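Local coordinates for putative short-chain dehydrogenase/reductase (Burkholderia xenovorans, PDB 5JY1), which binds NAD in a Rossmann-type fold and probably acts as an oxidoreductase, perhaps as a 3-oxoacyl-[acyl-carrier-protein] reductase, at residues A[16-21]-A[80-85]; A[76-81]-A[127-132]; A[190-195]-A[232-237]; A[24-29]-A[96-101]. All blocks are in the same frame, centred on the assembly; numbering follows the deposited sequence.

Contact 1: residues A[16-21]-A[80-85]; sequences VALVTG and AAVRSA. With NAD (nicotinamide-adenine-dinucleotide), chain E.
L18 meets A81 and V82 where strand 16-20 runs against helix 75-89, and its side chain accounts for most of what the strand contributes to the 168 Å² buried here. The short axes approach to 9.4 Å and run nearly antiparallel, at 154°, as expected of a helix packed on a parallel sheet in the Rossmann fold. Traced outward, the L18 CB bond leaves the strand toward the helix but stops well short of it, 5.1 Å from A85 CB. CG stands opposite the backbone N across that bond (chi1 -176°), and CD1 continues the extended course (chi2 156°). The CD1 branch does the touching: it lies 3.8 Å from A81 O, a carbonyl already occupied by the helical bond from A85 N, 4.0 Å from A81 CB and 4.3 Å from V82 CG2. It therefore rests on the helix turn from the methyl side of A81 while also touching helix backbone. The other branch turns along the strand instead, where CD2 comes within 3.8 Å of T20 CG2. A second, looser pair, V16 CG1 to A85 CB at 4.4 Å, extends the contact one turn along the helix. I42 and A44 of the adjacent strand 40-45 and L92 pack around L18, so the methyl groups are enclosed. The strand's backbone is engaged within the sheet, L18 pairing with I94 and V96. Between these segments the contact is van der Waals packing, methyl on methyl and methyl on helix backbone, which is less directional than hydrogen bonding.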
# COMPACT_ATOMS: atom_id res chain seq x y z
N VAL A 16 -26.42 10.25 16.54
CA VAL A 16 -27.31 9.17 16.13
C VAL A 16 -26.57 8.31 15.12
O VAL A 16 -25.94 8.83 14.20
CB VAL A 16 -28.62 9.73 15.52
CG1 VAL A 16 -29.57 8.61 15.12
CG2 VAL A 16 -29.30 10.67 16.51
N ALA A 17 -26.62 6.98 15.31
CA ALA A 17 -25.87 6.04 14.49
C ALA A 17 -26.82 5.00 13.90
O ALA A 17 -27.78 4.58 14.54
CB ALA A 17 -24.77 5.33 15.30
N LEU A 18 -26.54 4.58 12.67
CA LEU A 18 -27.23 3.46 12.04
C LEU A 18 -26.20 2.41 11.67
O LEU A 18 -25.25 2.70 10.94
CB LEU A 18 -28.04 3.92 10.82
CG LEU A 18 -28.91 2.89 10.09
CD1 LEU A 18 -30.02 3.60 9.34
CD2 LEU A 18 -28.08 2.04 9.10
N VAL A 19 -26.41 1.18 12.15
CA VAL A 19 -25.49 0.07 11.93
C VAL A 19 -26.26 -1.04 11.21
O VAL A 19 -27.22 -1.60 11.76
CB VAL A 19 -24.92 -0.45 13.26
CG1 VAL A 19 -23.93 -1.58 13.02
CG2 VAL A 19 -24.27 0.70 14.05
N THR A 20 -25.84 -1.36 9.99
CA THR A 20 -26.51 -2.44 9.26
C THR A 20 -26.00 -3.79 9.75
O THR A 20 -24.85 -3.93 10.17
CB THR A 20 -26.31 -2.32 7.74
OG1 THR A 20 -24.95 -2.59 7.38
CG2 THR A 20 -26.70 -0.94 7.25
N GLY A 21 -26.89 -4.78 9.73
CA GLY A 21 -26.53 -6.10 10.21
C GLY A 21 -26.17 -6.15 11.67
O GLY A 21 -25.35 -6.98 12.08
N ALA A 80 -35.67 4.00 3.78
CA ALA A 80 -36.67 4.08 4.84
C ALA A 80 -36.02 4.04 6.22
O ALA A 80 -36.45 4.76 7.13
CB ALA A 80 -37.68 2.94 4.67
N ALA A 81 -34.98 3.22 6.38
CA ALA A 81 -34.30 3.15 7.67
C ALA A 81 -33.58 4.46 8.00
O ALA A 81 -33.56 4.88 9.16
CB ALA A 81 -33.30 1.99 7.67
N VAL A 82 -33.00 5.11 6.99
CA VAL A 82 -32.36 6.41 7.21
C VAL A 82 -33.40 7.45 7.64
O VAL A 82 -33.16 8.24 8.55
CB VAL A 82 -31.60 6.85 5.95
CG1 VAL A 82 -31.19 8.31 6.04
CG2 VAL A 82 -30.36 5.97 5.74
N ARG A 83 -34.58 7.45 6.99
CA ARG A 83 -35.64 8.36 7.42
C ARG A 83 -36.07 8.06 8.85
O ARG A 83 -36.35 8.98 9.62
CB ARG A 83 -36.85 8.29 6.49
CG ARG A 83 -36.60 8.81 5.08
CD ARG A 83 -37.92 9.03 4.33
NE ARG A 83 -38.68 7.80 4.14
CZ ARG A 83 -38.48 6.93 3.15
NH1 ARG A 83 -37.54 7.15 2.24
NH2 ARG A 83 -39.23 5.84 3.07
N SER A 84 -36.17 6.77 9.20
CA SER A 84 -36.55 6.40 10.56
C SER A 84 -35.57 6.97 11.58
O SER A 84 -35.98 7.47 12.64
CB SER A 84 -36.63 4.88 10.69
OG SER A 84 -37.67 4.35 9.88
N ALA A 85 -34.26 6.91 11.29
CA ALA A 85 -33.28 7.48 12.20
C ALA A 85 -33.53 8.97 12.41
O ALA A 85 -33.55 9.46 13.55
CB ALA A 85 -31.86 7.24 11.67
PA NAD E . -22.14 -12.01 10.67
O1A NAD E . -22.43 -13.07 9.66
O2A NAD E . -21.82 -12.56 12.05
O5B NAD E . -23.40 -10.92 10.78
C5B NAD E . -23.96 -10.51 9.59
C4B NAD E . -25.25 -9.65 9.92
O4B NAD E . -25.71 -9.16 8.82
C3B NAD E . -26.36 -10.62 10.47
O3B NAD E . -26.94 -10.08 11.61
C2B NAD E . -27.34 -10.69 9.32
O2B NAD E . -28.71 -11.09 9.80
C1B NAD E . -27.29 -9.47 8.84
N9A NAD E . -27.79 -9.41 7.48
C8A NAD E . -27.60 -10.33 6.53
N7A NAD E . -28.22 -9.93 5.44
C5A NAD E . -28.79 -8.75 5.71
C6A NAD E . -29.56 -7.91 4.90
N6A NAD E . -30.03 -7.92 3.53
N1A NAD E . -30.02 -6.78 5.40
C2A NAD E . -29.75 -6.44 6.70
N3A NAD E . -29.01 -7.26 7.49
C4A NAD E . -28.53 -8.43 6.97
O3 NAD E . -20.88 -11.11 10.10
PN NAD E . -19.51 -10.66 10.87
O1N NAD E . -18.57 -11.85 10.94
O2N NAD E . -19.75 -10.11 12.29
O5D NAD E . -18.79 -9.52 9.90
C5D NAD E . -19.34 -8.21 9.87
C4D NAD E . -18.56 -7.33 8.83
O4D NAD E . -17.25 -7.46 9.02
C3D NAD E . -18.85 -7.85 7.42
O3D NAD E . -18.90 -6.84 6.53
C2D NAD E . -17.63 -8.76 7.13
O2D NAD E . -17.53 -8.92 5.66
C1D NAD E . -16.63 -8.11 7.67
N1N NAD E . -15.52 -8.97 8.05
C2N NAD E . -15.59 -9.74 9.17
C3N NAD E . -14.52 -10.57 9.53
C7N NAD E . -14.58 -11.43 10.77
O7N NAD E . -13.59 -12.01 11.18
N7N NAD E . -15.80 -11.57 11.48
C4N NAD E . -13.41 -10.62 8.74
C5N NAD E . -13.34 -9.86 7.63
C6N NAD E . -14.40 -9.02 7.28

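Contact 2: residues A[76-81]-A[127-132]; sequences ASIEAA and TWWAMR
I78 reaches from helix 75-89 into helix 113-141 with both of its branches, and its torsions divide the work. CG2 lies opposite the backbone N, which sets it 3.5 Å from A130 CA and 3.7 Å from A130 CB, over the helix backbone itself. CG1 takes the position beside the backbone N (chi1 -68°) and the chain then runs extended (chi2 170°), carrying CD1 to 3.8 Å from W129 CB and 4.0 Å from W129 CE3. Both helices cover the same face of the parallel Rossmann sheet, one leading into strand 94-97 and the other following it, and at A130 the chains close to 6.0 Å between the CA atoms of I78 and A130. Such an approach fits the small side chain at that position. The I78 and W129 side chains cross at about a right angle, CD1 lying at the edge of the indole near the ring plane. W129 starts toward helix 75-89, but with CG beside the backbone N (chi1 -73°) the indole's far end leads away, and its NE1 is hydrogen-bonded to D113 of the second subunit. Beside this apolar patch, a water lies within donating distance of W129 O, at 2.9 Å, and more distantly of E79 OE2, at 3.3 Å.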
# COMPACT_ATOMS: atom_id res chain seq x y z
N ALA A 76 -34.94 0.98 -1.35
CA ALA A 76 -36.05 1.60 -0.63
C ALA A 76 -35.99 1.30 0.86
O ALA A 76 -36.28 2.17 1.68
CB ALA A 76 -37.39 1.14 -1.22
N SER A 77 -35.62 0.07 1.22
CA SER A 77 -35.58 -0.31 2.64
C SER A 77 -34.50 0.45 3.38
O SER A 77 -34.71 0.91 4.52
CB SER A 77 -35.35 -1.82 2.77
OG SER A 77 -35.34 -2.22 4.13
N ILE A 78 -33.33 0.60 2.76
CA ILE A 78 -32.25 1.39 3.34
C ILE A 78 -32.69 2.84 3.52
O ILE A 78 -32.48 3.45 4.57
CB ILE A 78 -30.99 1.29 2.46
CG1 ILE A 78 -30.42 -0.12 2.50
CG2 ILE A 78 -29.98 2.31 2.90
CD1 ILE A 78 -29.32 -0.37 1.47
N GLU A 79 -33.30 3.42 2.47
CA GLU A 79 -33.73 4.81 2.55
C GLU A 79 -34.79 4.99 3.63
O GLU A 79 -34.78 5.99 4.36
CB GLU A 79 -34.27 5.26 1.18
CG GLU A 79 -33.16 5.43 0.15
CD GLU A 79 -33.66 5.87 -1.20
OE1 GLU A 79 -34.87 5.71 -1.47
OE2 GLU A 79 -32.84 6.37 -2.00
N ALA A 80 -35.67 4.00 3.78
CA ALA A 80 -36.67 4.08 4.84
C ALA A 80 -36.02 4.04 6.22
O ALA A 80 -36.45 4.76 7.13
CB ALA A 80 -37.68 2.94 4.67
N ALA A 81 -34.98 3.22 6.38
CA ALA A 81 -34.30 3.15 7.67
C ALA A 81 -33.58 4.46 8.00
O ALA A 81 -33.56 4.88 9.16
CB ALA A 81 -33.30 1.99 7.67
N THR A 127 -23.76 -0.66 0.53
CA THR A 127 -22.95 0.45 1.02
C THR A 127 -23.21 1.72 0.22
O THR A 127 -23.40 2.80 0.78
CB THR A 127 -21.47 0.06 0.97
OG1 THR A 127 -21.23 -1.01 1.88
CG2 THR A 127 -20.58 1.23 1.34
N TRP A 128 -23.21 1.60 -1.11
CA TRP A 128 -23.52 2.72 -2.00
C TRP A 128 -24.86 3.37 -1.67
O TRP A 128 -24.94 4.60 -1.52
CB TRP A 128 -23.51 2.19 -3.45
CG TRP A 128 -24.03 3.08 -4.57
CD1 TRP A 128 -25.30 3.15 -5.04
CD2 TRP A 128 -23.24 3.93 -5.43
NE1 TRP A 128 -25.37 4.02 -6.11
CE2 TRP A 128 -24.11 4.50 -6.37
CE3 TRP A 128 -21.88 4.24 -5.49
CZ2 TRP A 128 -23.67 5.39 -7.35
CZ3 TRP A 128 -21.44 5.13 -6.46
CH2 TRP A 128 -22.33 5.69 -7.37
N TRP A 129 -25.92 2.57 -1.55
CA TRP A 129 -27.24 3.12 -1.28
C TRP A 129 -27.29 3.79 0.09
O TRP A 129 -27.87 4.87 0.25
CB TRP A 129 -28.30 2.02 -1.35
CG TRP A 129 -28.62 1.55 -2.73
CD1 TRP A 129 -28.67 2.30 -3.86
CD2 TRP A 129 -28.92 0.21 -3.12
NE1 TRP A 129 -29.00 1.51 -4.94
CE2 TRP A 129 -29.16 0.22 -4.51
CE3 TRP A 129 -29.02 -1.01 -2.43
CZ2 TRP A 129 -29.49 -0.93 -5.22
CZ3 TRP A 129 -29.35 -2.15 -3.14
CH2 TRP A 129 -29.58 -2.10 -4.52
N ALA A 130 -26.69 3.15 1.10
CA ALA A 130 -26.77 3.71 2.44
C ALA A 130 -25.94 4.99 2.55
O ALA A 130 -26.38 5.95 3.18
CB ALA A 130 -26.32 2.68 3.47
N MET A 131 -24.75 5.01 1.93
CA MET A 131 -23.94 6.23 1.95
C MET A 131 -24.68 7.40 1.32
O MET A 131 -24.69 8.51 1.87
CB MET A 131 -22.62 6.00 1.22
CG MET A 131 -21.69 5.10 1.99
SD MET A 131 -20.18 4.69 1.09
CE MET A 131 -19.51 6.30 0.79
N ARG A 132 -25.26 7.19 0.13
CA ARG A 132 -25.94 8.30 -0.53
C ARG A 132 -27.21 8.73 0.21
O ARG A 132 -27.57 9.91 0.17
CB ARG A 132 -26.21 7.94 -1.99
CG ARG A 132 -24.92 7.94 -2.82
CD ARG A 132 -24.88 6.86 -3.92
NE ARG A 132 -26.04 6.89 -4.81
CZ ARG A 132 -26.15 7.66 -5.89
NH1 ARG A 132 -25.18 8.50 -6.22
NH2 ARG A 132 -27.23 7.58 -6.66
O HOH W 1 -29.66 5.60 -1.85

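Contact 3: residues A[190-195]-A[232-237]; sequences NAIAPT and GPAAVF. With NAD (nicotinamide-adenine-dinucleotide), chain E.
I192 touches A234 and A235 across one beta-alpha-beta unit of the Rossmann fold: strand 187-194 carries the first, and helix 227-239, which leads on to the neighbouring parallel strand 250-253, carries the other two. In sequence order the segment begins with N190, whose CB also points toward the helix but whose amide is engaged elsewhere, OD1 accepting from E249 N and ND2 donating to V246 O. A191 next pairs through its backbone with E249 and L251, holding the strand against 250-253. I192 then makes the whole contact. Its CG1 lies beside the backbone N, opposite the carbonyl carbon (chi1 -69°), and an extended chi2 of 174° brings CD1 to the helix backbone, 3.9 Å from A235 N, 4.0 Å from A234 C and 4.2 Å from A234 CB. Small alanines on the helix let CD1 reach its backbone, although the CA atoms of I192 and A235 are 7.9 Å apart. The CG2 branch instead runs along the strand to P194 CB at 4.0 Å. Helix 227-239 is kinked near P233, where the bonds from the N atoms of 233 and 234 to the preceding turn are missing. Its outer side joins another copy of the protein, F237 stacking on F237 of the third subunit. Past I192 the strand passes from core to cofactor. P194 lays its ring carbon CG against the nicotinamide ribose, 3.9 Å from NAD O4D, and T195 CA lies 3.3 Å from the carboxamide oxygen O7N.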
# COMPACT_ATOMS: atom_id res chain seq x y z
N ASN A 190 -14.11 6.21 6.15
CA ASN A 190 -12.96 5.34 6.39
C ASN A 190 -13.43 3.89 6.36
O ASN A 190 -14.62 3.60 6.48
CB ASN A 190 -12.31 5.67 7.74
CG ASN A 190 -11.70 7.06 7.77
OD1 ASN A 190 -10.61 7.29 7.22
ND2 ASN A 190 -12.38 8.01 8.41
N ALA A 191 -12.49 2.96 6.21
CA ALA A 191 -12.84 1.55 6.12
C ALA A 191 -12.00 0.74 7.10
O ALA A 191 -10.80 0.96 7.23
CB ALA A 191 -12.64 1.01 4.68
N ILE A 192 -12.66 -0.19 7.79
CA ILE A 192 -12.00 -1.08 8.74
C ILE A 192 -11.96 -2.48 8.15
O ILE A 192 -12.96 -2.95 7.58
CB ILE A 192 -12.74 -1.10 10.10
CG1 ILE A 192 -12.58 0.25 10.81
CG2 ILE A 192 -12.26 -2.27 10.96
CD1 ILE A 192 -13.40 0.34 12.09
N ALA A 193 -10.81 -3.15 8.28
CA ALA A 193 -10.65 -4.56 7.95
C ALA A 193 -10.53 -5.32 9.27
O ALA A 193 -9.44 -5.44 9.84
CB ALA A 193 -9.42 -4.79 7.07
N PRO A 194 -11.63 -5.84 9.80
CA PRO A 194 -11.60 -6.47 11.12
C PRO A 194 -11.44 -7.98 11.04
O PRO A 194 -11.72 -8.58 10.00
CB PRO A 194 -12.98 -6.11 11.68
CG PRO A 194 -13.87 -6.26 10.42
CD PRO A 194 -13.00 -5.78 9.25
N THR A 195 -10.99 -8.60 12.12
CA THR A 195 -11.25 -10.01 12.34
C THR A 195 -11.80 -10.16 13.75
O THR A 195 -11.35 -9.47 14.67
CB THR A 195 -10.01 -10.91 12.15
OG1 THR A 195 -9.03 -10.63 13.16
CG2 THR A 195 -9.40 -10.67 10.79
N GLY A 232 -15.31 -2.82 18.39
CA GLY A 232 -16.13 -1.70 18.84
C GLY A 232 -15.39 -0.39 19.01
O GLY A 232 -15.79 0.64 18.46
N PRO A 233 -14.29 -0.38 19.78
CA PRO A 233 -13.60 0.90 20.01
C PRO A 233 -12.95 1.48 18.77
O PRO A 233 -12.82 2.71 18.68
CB PRO A 233 -12.56 0.54 21.09
CG PRO A 233 -13.14 -0.66 21.78
CD PRO A 233 -13.76 -1.44 20.66
N ALA A 234 -12.55 0.65 17.81
CA ALA A 234 -12.04 1.19 16.55
C ALA A 234 -13.16 1.87 15.77
O ALA A 234 -12.95 2.93 15.16
CB ALA A 234 -11.39 0.08 15.72
N ALA A 235 -14.34 1.27 15.77
CA ALA A 235 -15.50 1.92 15.18
C ALA A 235 -15.84 3.22 15.91
O ALA A 235 -16.17 4.23 15.27
CB ALA A 235 -16.70 0.97 15.20
N VAL A 236 -15.77 3.22 17.24
CA VAL A 236 -16.04 4.45 17.99
C VAL A 236 -15.05 5.54 17.59
O VAL A 236 -15.44 6.70 17.39
CB VAL A 236 -15.99 4.17 19.51
CG1 VAL A 236 -16.03 5.48 20.29
CG2 VAL A 236 -17.18 3.30 19.92
N PHE A 237 -13.77 5.20 17.46
CA PHE A 237 -12.78 6.18 17.00
C PHE A 237 -13.22 6.83 15.70
O PHE A 237 -13.29 8.06 15.59
CB PHE A 237 -11.42 5.51 16.83
CG PHE A 237 -10.36 6.41 16.20
CD1 PHE A 237 -9.84 7.49 16.91
CD2 PHE A 237 -9.89 6.15 14.92
CE1 PHE A 237 -8.88 8.31 16.34
CE2 PHE A 237 -8.91 6.96 14.34
CZ PHE A 237 -8.40 8.04 15.06
PA NAD E . -22.14 -12.01 10.67
O1A NAD E . -22.43 -13.07 9.66
O2A NAD E . -21.82 -12.56 12.05
O5B NAD E . -23.40 -10.92 10.78
C5B NAD E . -23.96 -10.51 9.59
C4B NAD E . -25.25 -9.65 9.92
O4B NAD E . -25.71 -9.16 8.82
C3B NAD E . -26.36 -10.62 10.47
O3B NAD E . -26.94 -10.08 11.61
C2B NAD E . -27.34 -10.69 9.32
O2B NAD E . -28.71 -11.09 9.80
C1B NAD E . -27.29 -9.47 8.84
N9A NAD E . -27.79 -9.41 7.48
C8A NAD E . -27.60 -10.33 6.53
N7A NAD E . -28.22 -9.93 5.44
C5A NAD E . -28.79 -8.75 5.71
C6A NAD E . -29.56 -7.91 4.90
N6A NAD E . -30.03 -7.92 3.53
N1A NAD E . -30.02 -6.78 5.40
C2A NAD E . -29.75 -6.44 6.70
N3A NAD E . -29.01 -7.26 7.49
C4A NAD E . -28.53 -8.43 6.97
O3 NAD E . -20.88 -11.11 10.10
PN NAD E . -19.51 -10.66 10.87
O1N NAD E . -18.57 -11.85 10.94
O2N NAD E . -19.75 -10.11 12.29
O5D NAD E . -18.79 -9.52 9.90
C5D NAD E . -19.34 -8.21 9.87
C4D NAD E . -18.56 -7.33 8.83
O4D NAD E . -17.25 -7.46 9.02
C3D NAD E . -18.85 -7.85 7.42
O3D NAD E . -18.90 -6.84 6.53
C2D NAD E . -17.63 -8.76 7.13
O2D NAD E . -17.53 -8.92 5.66
C1D NAD E . -16.63 -8.11 7.67
N1N NAD E . -15.52 -8.97 8.05
C2N NAD E . -15.59 -9.74 9.17
C3N NAD E . -14.52 -10.57 9.53
C7N NAD E . -14.58 -11.43 10.77
O7N NAD E . -13.59 -12.01 11.18
N7N NAD E . -15.80 -11.57 11.48
C4N NAD E . -13.41 -10.62 8.74
C5N NAD E . -13.34 -9.86 7.63
C6N NAD E . -14.40 -9.02 7.28

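Contact 4: residues A[24-29]-A[96-101]; sequences GGIGRG and VNNAFV. With NAD (nicotinamide-adenine-dinucleotide), chain E.
G27 and N98 pack almost backbone against side chain: G27 CA lies 3.3 Å from N98 ND2, and the helix can come so near because a glycine faces the asparagine. This is the tight half of the contact. N98 CG stands opposite its own backbone N (chi1 163°), which lays the amide across the first turn of the helix, while I26 approaches obliquely, its CG2 3.7 Å from N98 OD1. A water completes the join, accepting from N98 ND2 at 2.8 Å and from G27 N at 2.9 Å, with G24 O and NAD O2N as possible takers of its own protons. A water in this place recalls the structural water of many dinucleotide-binding Rossmann folds. Residues T20 to G27 fit the TGxxxGxG motif of short-chain dehydrogenases, and this turn grips the pyrophosphate: I26 N donates to NAD O2N at 2.6 Å, almost straight at 175°. N98 O, in turn, accepts from the nicotinamide-ribose hydroxyl O3D at 3.0 Å. Beyond N98 the contact loosens. A99, F100 and V101 leave the glycine-rich segment and meet the cofactor instead: the F100 ring turns its edge to phosphate oxygen O1A, and V101 CG2 lies by the adenine. F100 and V101 remain partly exposed, unlike the buried trio of I26, G27 and N98. In the fold, helix 25-36 follows strand 16-20 and sits by the C-terminal end of strand 94-97, the next strand over; T20 OG1 bonds to N98 N and A99 N, and F149 of strand 144-149 packs against both I26 and N98.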
# COMPACT_ATOMS: atom_id res chain seq x y z
N GLY A 24 -26.10 -9.34 15.01
CA GLY A 24 -25.12 -10.31 15.45
C GLY A 24 -23.71 -9.89 15.12
O GLY A 24 -23.47 -8.84 14.50
N GLY A 25 -22.76 -10.71 15.57
CA GLY A 25 -21.37 -10.59 15.15
C GLY A 25 -20.76 -9.23 15.44
O GLY A 25 -20.95 -8.65 16.51
N ILE A 26 -20.01 -8.72 14.46
CA ILE A 26 -19.31 -7.46 14.65
C ILE A 26 -20.30 -6.30 14.74
O ILE A 26 -20.13 -5.38 15.54
CB ILE A 26 -18.27 -7.25 13.54
CG1 ILE A 26 -17.10 -8.20 13.75
CG2 ILE A 26 -17.80 -5.81 13.52
CD1 ILE A 26 -16.02 -8.16 12.67
N GLY A 27 -21.36 -6.34 13.92
CA GLY A 27 -22.33 -5.26 13.95
C GLY A 27 -22.98 -5.10 15.31
O GLY A 27 -23.20 -3.98 15.78
N ARG A 28 -23.30 -6.22 15.96
CA ARG A 28 -23.84 -6.19 17.32
C ARG A 28 -22.83 -5.60 18.29
O ARG A 28 -23.19 -4.80 19.17
CB ARG A 28 -24.24 -7.59 17.75
CG ARG A 28 -24.54 -7.71 19.24
CD ARG A 28 -24.98 -9.12 19.60
NE ARG A 28 -25.26 -9.26 21.03
CZ ARG A 28 -24.34 -9.53 21.95
NH1 ARG A 28 -23.07 -9.67 21.60
NH2 ARG A 28 -24.69 -9.64 23.22
N GLY A 29 -21.56 -5.99 18.16
CA GLY A 29 -20.54 -5.46 19.05
C GLY A 29 -20.36 -3.96 18.86
O GLY A 29 -20.21 -3.22 19.84
N VAL A 96 -22.65 2.93 9.76
CA VAL A 96 -21.74 1.78 9.75
C VAL A 96 -22.33 0.72 8.82
O VAL A 96 -23.42 0.21 9.07
CB VAL A 96 -21.54 1.20 11.16
CG1 VAL A 96 -20.59 -0.00 11.11
CG2 VAL A 96 -21.01 2.27 12.09
N ASN A 97 -21.59 0.40 7.75
CA ASN A 97 -22.06 -0.53 6.71
C ASN A 97 -21.41 -1.88 6.98
O ASN A 97 -20.29 -2.14 6.55
CB ASN A 97 -21.74 0.01 5.32
CG ASN A 97 -22.55 1.26 5.00
OD1 ASN A 97 -23.78 1.25 5.09
ND2 ASN A 97 -21.87 2.34 4.65
N ASN A 98 -22.14 -2.74 7.68
CA ASN A 98 -21.56 -3.95 8.24
C ASN A 98 -22.20 -5.23 7.74
O ASN A 98 -21.54 -6.28 7.77
CB ASN A 98 -21.65 -3.86 9.78
CG ASN A 98 -21.46 -5.18 10.46
OD1 ASN A 98 -20.34 -5.56 10.81
ND2 ASN A 98 -22.56 -5.89 10.69
N ALA A 99 -23.44 -5.19 7.23
CA ALA A 99 -24.18 -6.40 6.89
C ALA A 99 -23.42 -7.27 5.89
O ALA A 99 -22.72 -6.78 5.01
CB ALA A 99 -25.55 -6.02 6.32
N PHE A 100 -23.61 -8.58 6.02
CA PHE A 100 -22.86 -9.56 5.23
C PHE A 100 -23.71 -10.80 5.01
O PHE A 100 -24.43 -11.24 5.91
CB PHE A 100 -21.55 -9.91 5.96
CG PHE A 100 -20.94 -11.21 5.53
CD1 PHE A 100 -20.22 -11.30 4.36
CD2 PHE A 100 -21.07 -12.34 6.32
CE1 PHE A 100 -19.65 -12.49 3.97
CE2 PHE A 100 -20.50 -13.54 5.93
CZ PHE A 100 -19.79 -13.61 4.75
N VAL A 101 -23.64 -11.36 3.80
CA VAL A 101 -24.26 -12.64 3.47
C VAL A 101 -23.22 -13.51 2.77
O VAL A 101 -22.64 -13.09 1.75
CB VAL A 101 -25.50 -12.47 2.58
CG1 VAL A 101 -26.05 -13.83 2.19
CG2 VAL A 101 -26.57 -11.66 3.29
PA NAD E . -22.14 -12.01 10.67
O1A NAD E . -22.43 -13.07 9.66
O2A NAD E . -21.82 -12.56 12.05
O5B NAD E . -23.40 -10.92 10.78
C5B NAD E . -23.96 -10.51 9.59
C4B NAD E . -25.25 -9.65 9.92
O4B NAD E . -25.71 -9.16 8.82
C3B NAD E . -26.36 -10.62 10.47
O3B NAD E . -26.94 -10.08 11.61
C2B NAD E . -27.34 -10.69 9.32
O2B NAD E . -28.71 -11.09 9.80
C1B NAD E . -27.29 -9.47 8.84
N9A NAD E . -27.79 -9.41 7.48
C8A NAD E . -27.60 -10.33 6.53
N7A NAD E . -28.22 -9.93 5.44
C5A NAD E . -28.79 -8.75 5.71
C6A NAD E . -29.56 -7.91 4.90
N6A NAD E . -30.03 -7.92 3.53
N1A NAD E . -30.02 -6.78 5.40
C2A NAD E . -29.75 -6.44 6.70
N3A NAD E . -29.01 -7.26 7.49
C4A NAD E . -28.53 -8.43 6.97
O3 NAD E . -20.88 -11.11 10.10
PN NAD E . -19.51 -10.66 10.87
O1N NAD E . -18.57 -11.85 10.94
O2N NAD E . -19.75 -10.11 12.29
O5D NAD E . -18.79 -9.52 9.90
C5D NAD E . -19.34 -8.21 9.87
C4D NAD E . -18.56 -7.33 8.83
O4D NAD E . -17.25 -7.46 9.02
C3D NAD E . -18.85 -7.85 7.42
O3D NAD E . -18.90 -6.84 6.53
C2D NAD E . -17.63 -8.76 7.13
O2D NAD E . -17.53 -8.92 5.66
C1D NAD E . -16.63 -8.11 7.67
N1N NAD E . -15.52 -8.97 8.05
C2N NAD E . -15.59 -9.74 9.17
C3N NAD E . -14.52 -10.57 9.53
C7N NAD E . -14.58 -11.43 10.77
O7N NAD E . -13.59 -12.01 11.18
N7N NAD E . -15.80 -11.57 11.48
C4N NAD E . -13.41 -10.62 8.74
C5N NAD E . -13.34 -9.86 7.63
C6N NAD E . -14.40 -9.02 7.28
O HOH W 2 -22.18 -8.31 12.03

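All four contacts are buried, but they differ in what they join. Contacts 1 and 2 share helix 75-89: A81 faces the sheet in contact 1, I78 faces helix 113-141 in contact 2, both by apolar packing. Contacts 2 and 3 both have a helix that reaches another subunit; contact 3's strand also ends at the nicotinamide. In contact 4, nearest the chain's centre, the closest touch is to an amide, and a water and NAD link the segments; contact 2's water only borders an apolar patch. Contacts 1 and 4 join through neighbouring strands (L18 O to V96 N), contacts 3 and 4 through P194 on I26, contacts 2 and 4 through A130 on N97.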